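Local structure of Exo-beta-1,3-glucanase (Streptomyces sp. SirexAA-E, 4PEY) at residues Q470-V482 against P504-V516. The protein hydrolyses laminarin and laminarioligosaccharides as an exo-beta-1,3-glucanase of glycoside hydrolase family 55, producing glucose and laminaribiose. The protein carries 1 engineered substitution. Sequence-based numbering, arbitrary orientation. Where two conformers were deposited one is given.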
loop_
_atom_site.group_PDB
_atom_site.type_symbol
_atom_site.label_atom_id
_atom_site.label_comp_id
_atom_site.label_asym_id
_atom_site.label_seq_id
_atom_site.Cartn_x
_atom_site.Cartn_y
_atom_site.Cartn_z
ATOM N N GLN A 470 -0.548 -8.285 27.480
ATOM C CA GLN A 470 0.681 -8.645 28.182
ATOM C C GLN A 470 1.493 -9.620 27.328
ATOM O O GLN A 470 0.956 -10.581 26.778
ATOM C CB GLN A 470 0.382 -9.246 29.556
ATOM C CG GLN A 470 1.625 -9.424 30.432
ATOM C CD GLN A 470 2.200 -8.100 30.945
ATOM O OE1 GLN A 470 1.477 -7.114 31.127
ATOM N NE2 GLN A 470 3.505 -8.083 31.191
ATOM N N ASN A 471 2.789 -9.342 27.221
ATOM C CA ASN A 471 3.696 -10.047 26.328
ATOM C C ASN A 471 4.899 -10.534 27.129
ATOM O O ASN A 471 5.969 -9.936 27.081
ATOM C CB ASN A 471 4.116 -9.104 25.193
ATOM C CG ASN A 471 5.185 -9.688 24.280
ATOM O OD1 ASN A 471 5.376 -10.904 24.204
ATOM N ND2 ASN A 471 5.891 -8.806 23.575
ATOM N N GLY A 472 4.723 -11.611 27.886
ATOM C CA GLY A 472 5.758 -12.027 28.817
ATOM C C GLY A 472 5.913 -10.945 29.873
ATOM O O GLY A 472 4.940 -10.592 30.539
ATOM N N ASP A 473 7.117 -10.393 30.019
ATOM C CA ASP A 473 7.364 -9.322 30.976
ATOM C C ASP A 473 7.259 -7.944 30.329
ATOM O O ASP A 473 7.641 -6.937 30.930
ATOM C CB ASP A 473 8.742 -9.489 31.616
ATOM C CG ASP A 473 8.858 -10.763 32.426
ATOM O OD1 ASP A 473 7.914 -11.078 33.184
ATOM O OD2 ASP A 473 9.891 -11.454 32.301
ATOM N N ILE A 474 6.758 -7.903 29.099
ATOM C CA ILE A 474 6.620 -6.645 28.374
ATOM C C ILE A 474 5.151 -6.237 28.290
ATOM O O ILE A 474 4.282 -7.073 28.017
ATOM C CB ILE A 474 7.235 -6.757 26.955
ATOM C CG1 ILE A 474 8.737 -7.046 27.064
ATOM C CG2 ILE A 474 6.981 -5.496 26.116
ATOM C CD1 ILE A 474 9.379 -7.384 25.749
ATOM N N LYS A 475 4.873 -4.956 28.539
ATOM C CA LYS A 475 3.533 -4.417 28.350
ATOM C C LYS A 475 3.283 -4.156 26.870
ATOM O O LYS A 475 3.901 -3.274 26.277
ATOM C CB LYS A 475 3.337 -3.126 29.141
ATOM C CG LYS A 475 3.371 -3.297 30.646
ATOM C CD LYS A 475 3.168 -1.943 31.298
ATOM C CE LYS A 475 3.626 -1.913 32.745
ATOM N NZ LYS A 475 3.695 -0.499 33.217
ATOM N N GLY A 476 2.386 -4.924 26.270
ATOM C CA GLY A 476 2.096 -4.753 24.858
ATOM C C GLY A 476 3.053 -5.501 23.944
ATOM O O GLY A 476 4.102 -6.002 24.367
ATOM N N TYR A 477 2.661 -5.577 22.679
ATOM C CA TYR A 477 3.461 -6.165 21.617
ATOM C C TYR A 477 3.963 -5.065 20.711
ATOM O O TYR A 477 3.170 -4.240 20.257
ATOM C CB TYR A 477 2.629 -7.157 20.800
ATOM C CG TYR A 477 2.207 -8.394 21.558
ATOM C CD1 TYR A 477 1.127 -8.366 22.435
ATOM C CD2 TYR A 477 2.883 -9.597 21.382
ATOM C CE1 TYR A 477 0.742 -9.511 23.131
ATOM C CE2 TYR A 477 2.509 -10.732 22.063
ATOM C CZ TYR A 477 1.443 -10.689 22.938
ATOM O OH TYR A 477 1.085 -11.843 23.597
ATOM N N ALA A 478 5.267 -5.031 20.448
ATOM C CA ALA A 478 5.809 -4.040 19.516
ATOM C C ALA A 478 5.026 -3.983 18.193
ATOM O O ALA A 478 4.544 -5.003 17.691
ATOM C CB ALA A 478 7.280 -4.327 19.229
ATOM N N ALA A 479 4.911 -2.785 17.631
ATOM C CA ALA A 479 4.404 -2.623 16.270
ATOM C C ALA A 479 5.369 -3.209 15.240
ATOM O O ALA A 479 4.960 -3.606 14.151
ATOM C CB ALA A 479 4.161 -1.167 15.979
ATOM N N TYR A 480 6.653 -3.233 15.589
ATOM C CA TYR A 480 7.700 -3.691 14.689
ATOM C C TYR A 480 8.776 -4.362 15.526
ATOM O O TYR A 480 9.492 -3.701 16.278
ATOM C CB TYR A 480 8.255 -2.515 13.891
ATOM C CG TYR A 480 9.171 -2.824 12.722
ATOM C CD1 TYR A 480 10.523 -3.103 12.924
ATOM C CD2 TYR A 480 8.705 -2.746 11.410
ATOM C CE1 TYR A 480 11.377 -3.342 11.846
ATOM C CE2 TYR A 480 9.538 -2.986 10.330
ATOM C CZ TYR A 480 10.881 -3.266 10.550
ATOM O OH TYR A 480 11.718 -3.486 9.475
ATOM N N LYS A 481 8.855 -5.683 15.403
ATOM C CA LYS A 481 9.772 -6.498 16.180
ATOM C C LYS A 481 10.788 -7.188 15.288
ATOM O O LYS A 481 10.418 -7.912 14.364
ATOM C CB LYS A 481 9.015 -7.561 16.977
ATOM C CG LYS A 481 9.948 -8.531 17.704
ATOM C CD LYS A 481 9.216 -9.710 18.288
ATOM C CE LYS A 481 10.180 -10.672 18.982
ATOM N NZ LYS A 481 10.784 -10.113 20.230
ATOM N N VAL A 482 12.066 -6.960 15.574
ATOM C CA VAL A 482 13.149 -7.722 14.972
ATOM C C VAL A 482 13.569 -8.777 15.984
ATOM O O VAL A 482 13.926 -8.439 17.117
ATOM C CB VAL A 482 14.339 -6.815 14.601
ATOM C CG1 VAL A 482 15.470 -7.619 13.965
ATOM C CG2 VAL A 482 13.870 -5.699 13.662
ATOM N N PRO A 504 -8.156 3.918 28.107
ATOM C CA PRO A 504 -7.038 4.854 27.939
ATOM C C PRO A 504 -6.024 4.830 29.078
ATOM O O PRO A 504 -5.062 5.600 29.033
ATOM C CB PRO A 504 -7.733 6.222 27.849
ATOM C CG PRO A 504 -9.039 6.029 28.537
ATOM C CD PRO A 504 -9.447 4.612 28.251
ATOM N N ASP A 505 -6.210 3.958 30.067
ATOM C CA ASP A 505 -5.196 3.790 31.109
ATOM C C ASP A 505 -4.072 2.846 30.685
ATOM O O ASP A 505 -3.067 2.705 31.389
ATOM C CB ASP A 505 -5.825 3.283 32.401
ATOM C CG ASP A 505 -6.778 4.279 33.005
ATOM O OD1 ASP A 505 -6.573 5.494 32.791
ATOM O OD2 ASP A 505 -7.726 3.851 33.692
ATOM N N ILE A 506 -4.239 2.209 29.532
ATOM C CA ILE A 506 -3.260 1.251 29.034
ATOM C C ILE A 506 -1.908 1.899 28.720
ATOM O O ILE A 506 -1.825 3.081 28.349
ATOM C CB ILE A 506 -3.835 0.513 27.792
ATOM C CG1 ILE A 506 -4.857 -0.527 28.269
ATOM C CG2 ILE A 506 -2.747 -0.178 26.944
ATOM C CD1 ILE A 506 -5.636 -1.200 27.166
ATOM N N ARG A 507 -0.851 1.122 28.929
ATOM C CA ARG A 507 0.507 1.489 28.554
ATOM C C ARG A 507 1.057 0.519 27.509
ATOM O O ARG A 507 0.893 -0.701 27.627
ATOM C CB ARG A 507 1.421 1.494 29.781
ATOM C CG ARG A 507 1.096 2.610 30.755
ATOM C CD ARG A 507 1.288 3.972 30.099
ATOM N NE ARG A 507 1.009 5.082 31.010
ATOM C CZ ARG A 507 -0.127 5.775 31.043
ATOM N NH1 ARG A 507 -1.124 5.498 30.203
ATOM N NH2 ARG A 507 -0.260 6.774 31.911
ATOM N N GLN A 508 1.712 1.079 26.499
ATOM C CA GLN A 508 2.392 0.317 25.456
ATOM C C GLN A 508 3.881 0.500 25.711
ATOM O O GLN A 508 4.357 1.627 25.681
ATOM C CB GLN A 508 1.994 0.833 24.068
ATOM C CG GLN A 508 2.765 0.225 22.893
ATOM C CD GLN A 508 2.266 -1.158 22.494
ATOM O OE1 GLN A 508 1.106 -1.517 22.732
ATOM N NE2 GLN A 508 3.144 -1.940 21.876
ATOM N N GLN A 509 4.622 -0.568 26.002
ATOM C CA GLN A 509 6.009 -0.365 26.425
ATOM C C GLN A 509 6.841 0.333 25.347
ATOM O O GLN A 509 7.634 1.231 25.646
ATOM C CB GLN A 509 6.659 -1.692 26.811
ATOM C CG GLN A 509 7.948 -1.541 27.582
ATOM C CD GLN A 509 8.231 -2.745 28.479
ATOM O OE1 GLN A 509 7.325 -3.316 29.092
ATOM N NE2 GLN A 509 9.486 -3.128 28.558
ATOM N N HIS A 510 6.648 -0.061 24.092
ATOM C CA HIS A 510 7.410 0.528 22.996
ATOM C C HIS A 510 6.725 0.311 21.653
ATOM O O HIS A 510 5.853 -0.555 21.512
ATOM C CB HIS A 510 8.826 -0.059 22.952
ATOM C CG HIS A 510 8.867 -1.553 23.081
ATOM N ND1 HIS A 510 9.665 -2.198 24.002
ATOM C CD2 HIS A 510 8.193 -2.526 22.419
ATOM C CE1 HIS A 510 9.496 -3.505 23.891
ATOM N NE2 HIS A 510 8.603 -3.731 22.942
ATOM N N GLY A 511 7.116 1.105 20.662
ATOM C CA GLY A 511 6.666 0.880 19.300
ATOM C C GLY A 511 7.527 -0.165 18.602
ATOM O O GLY A 511 7.046 -0.899 17.735
ATOM N N PHE A 512 8.797 -0.236 18.999
ATOM C CA PHE A 512 9.810 -1.026 18.304
ATOM C C PHE A 512 10.585 -1.882 19.292
ATOM O O PHE A 512 10.827 -1.461 20.422
ATOM C CB PHE A 512 10.752 -0.094 17.538
ATOM C CG PHE A 512 10.029 0.830 16.613
ATOM C CD1 PHE A 512 9.516 2.034 17.072
ATOM C CD2 PHE A 512 9.805 0.467 15.296
ATOM C CE1 PHE A 512 8.808 2.873 16.225
ATOM C CE2 PHE A 512 9.106 1.298 14.447
ATOM C CZ PHE A 512 8.601 2.502 14.910
ATOM N N GLN A 513 10.964 -3.083 18.865
ATOM C CA GLN A 513 11.742 -3.994 19.703
ATOM C C GLN A 513 12.781 -4.670 18.821
ATOM O O GLN A 513 12.448 -5.163 17.737
ATOM C CB GLN A 513 10.844 -5.043 20.388
ATOM C CG GLN A 513 11.612 -5.984 21.320
ATOM C CD GLN A 513 10.771 -7.138 21.855
ATOM O OE1 GLN A 513 9.757 -7.524 21.265
ATOM N NE2 GLN A 513 11.200 -7.699 22.976
ATOM N N ALA A 514 14.038 -4.674 19.266
ATOM C CA ALA A 514 15.127 -5.223 18.458
ATOM C C ALA A 514 16.315 -5.585 19.334
ATOM O O ALA A 514 16.473 -5.034 20.422
ATOM C CB ALA A 514 15.557 -4.219 17.373
ATOM N N PRO A 515 17.156 -6.519 18.868
ATOM C CA PRO A 515 18.396 -6.743 19.611
ATOM C C PRO A 515 19.314 -5.531 19.510
ATOM O O PRO A 515 19.194 -4.743 18.566
ATOM C CB PRO A 515 19.006 -7.965 18.918
ATOM C CG PRO A 515 18.455 -7.913 17.519
ATOM C CD PRO A 515 17.045 -7.398 17.687
ATOM N N VAL A 516 20.204 -5.378 20.484
ATOM C CA VAL A 516 21.207 -4.328 20.444
ATOM C C VAL A 516 22.499 -4.917 19.880
ATOM O O VAL A 516 23.277 -5.545 20.603
ATOM C CB VAL A 516 21.440 -3.712 21.841
ATOM C CG1 VAL A 516 22.447 -2.588 21.758
ATOM C CG2 VAL A 516 20.122 -3.197 22.403
HETATM O O HOH W 1 10.074 -5.355 30.430
HETATM O O HOH W 2 7.059 -4.078 31.938
HETATM O O HOH W 3 5.442 -2.960 23.868
HETATM O O HOH W 4 0.143 -4.202 22.283
HETATM O O HOH W 5 7.399 -6.209 22.145
#
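Tyr-480 to Val-482 and Phe-512 to Gln-513 pair as parallel strands: Gln-513 N bonds Tyr-480 O at 3.0 Å, and Gln-513 O takes Val-482 N at 2.8 Å. Strand 512-513 is the outermost of a parallel sheet, next to 480-482, consistent with the beta-helical fold of this family. Before the strands regular pairing lapses though the chains stay alongside, and backbone bonds, carboxamides and waters share the bridging. Gly-511 O takes Tyr-480 N and, weakly, Ala-479 N. The amide of Gln-509 reaches back to Lys-475, whose N binds OE1 at 3.0 Å from above the carbonyl plane, while Lys-475 O accepts Gln-509 N. Gln-508 starts away from 470-482 but bends at CG (chi2 79°), so that NE2 meets Tyr-477 O, from above its carbonyl plane, at 2.8 Å and, within its own segment, His-510 O at 3.1 Å; Lys-459 also donates to Tyr-477 O. A leucine in its place would probably leave His-510 O without this donor, Tyr-477 O with one fewer, and water 4, held between OE1 and Tyr-477 N, without its acceptor. Ile-474 CD1 abuts Gln-513 NE2 at 3.3 Å. Water 5 joins Ala-478 N, Gln-513 OE1 and His-510 NE2, while His-510 ND1 bonds Asn-541 O. Carboxamides and waters therefore supplement the backbone bonds where the regular ladder lapses.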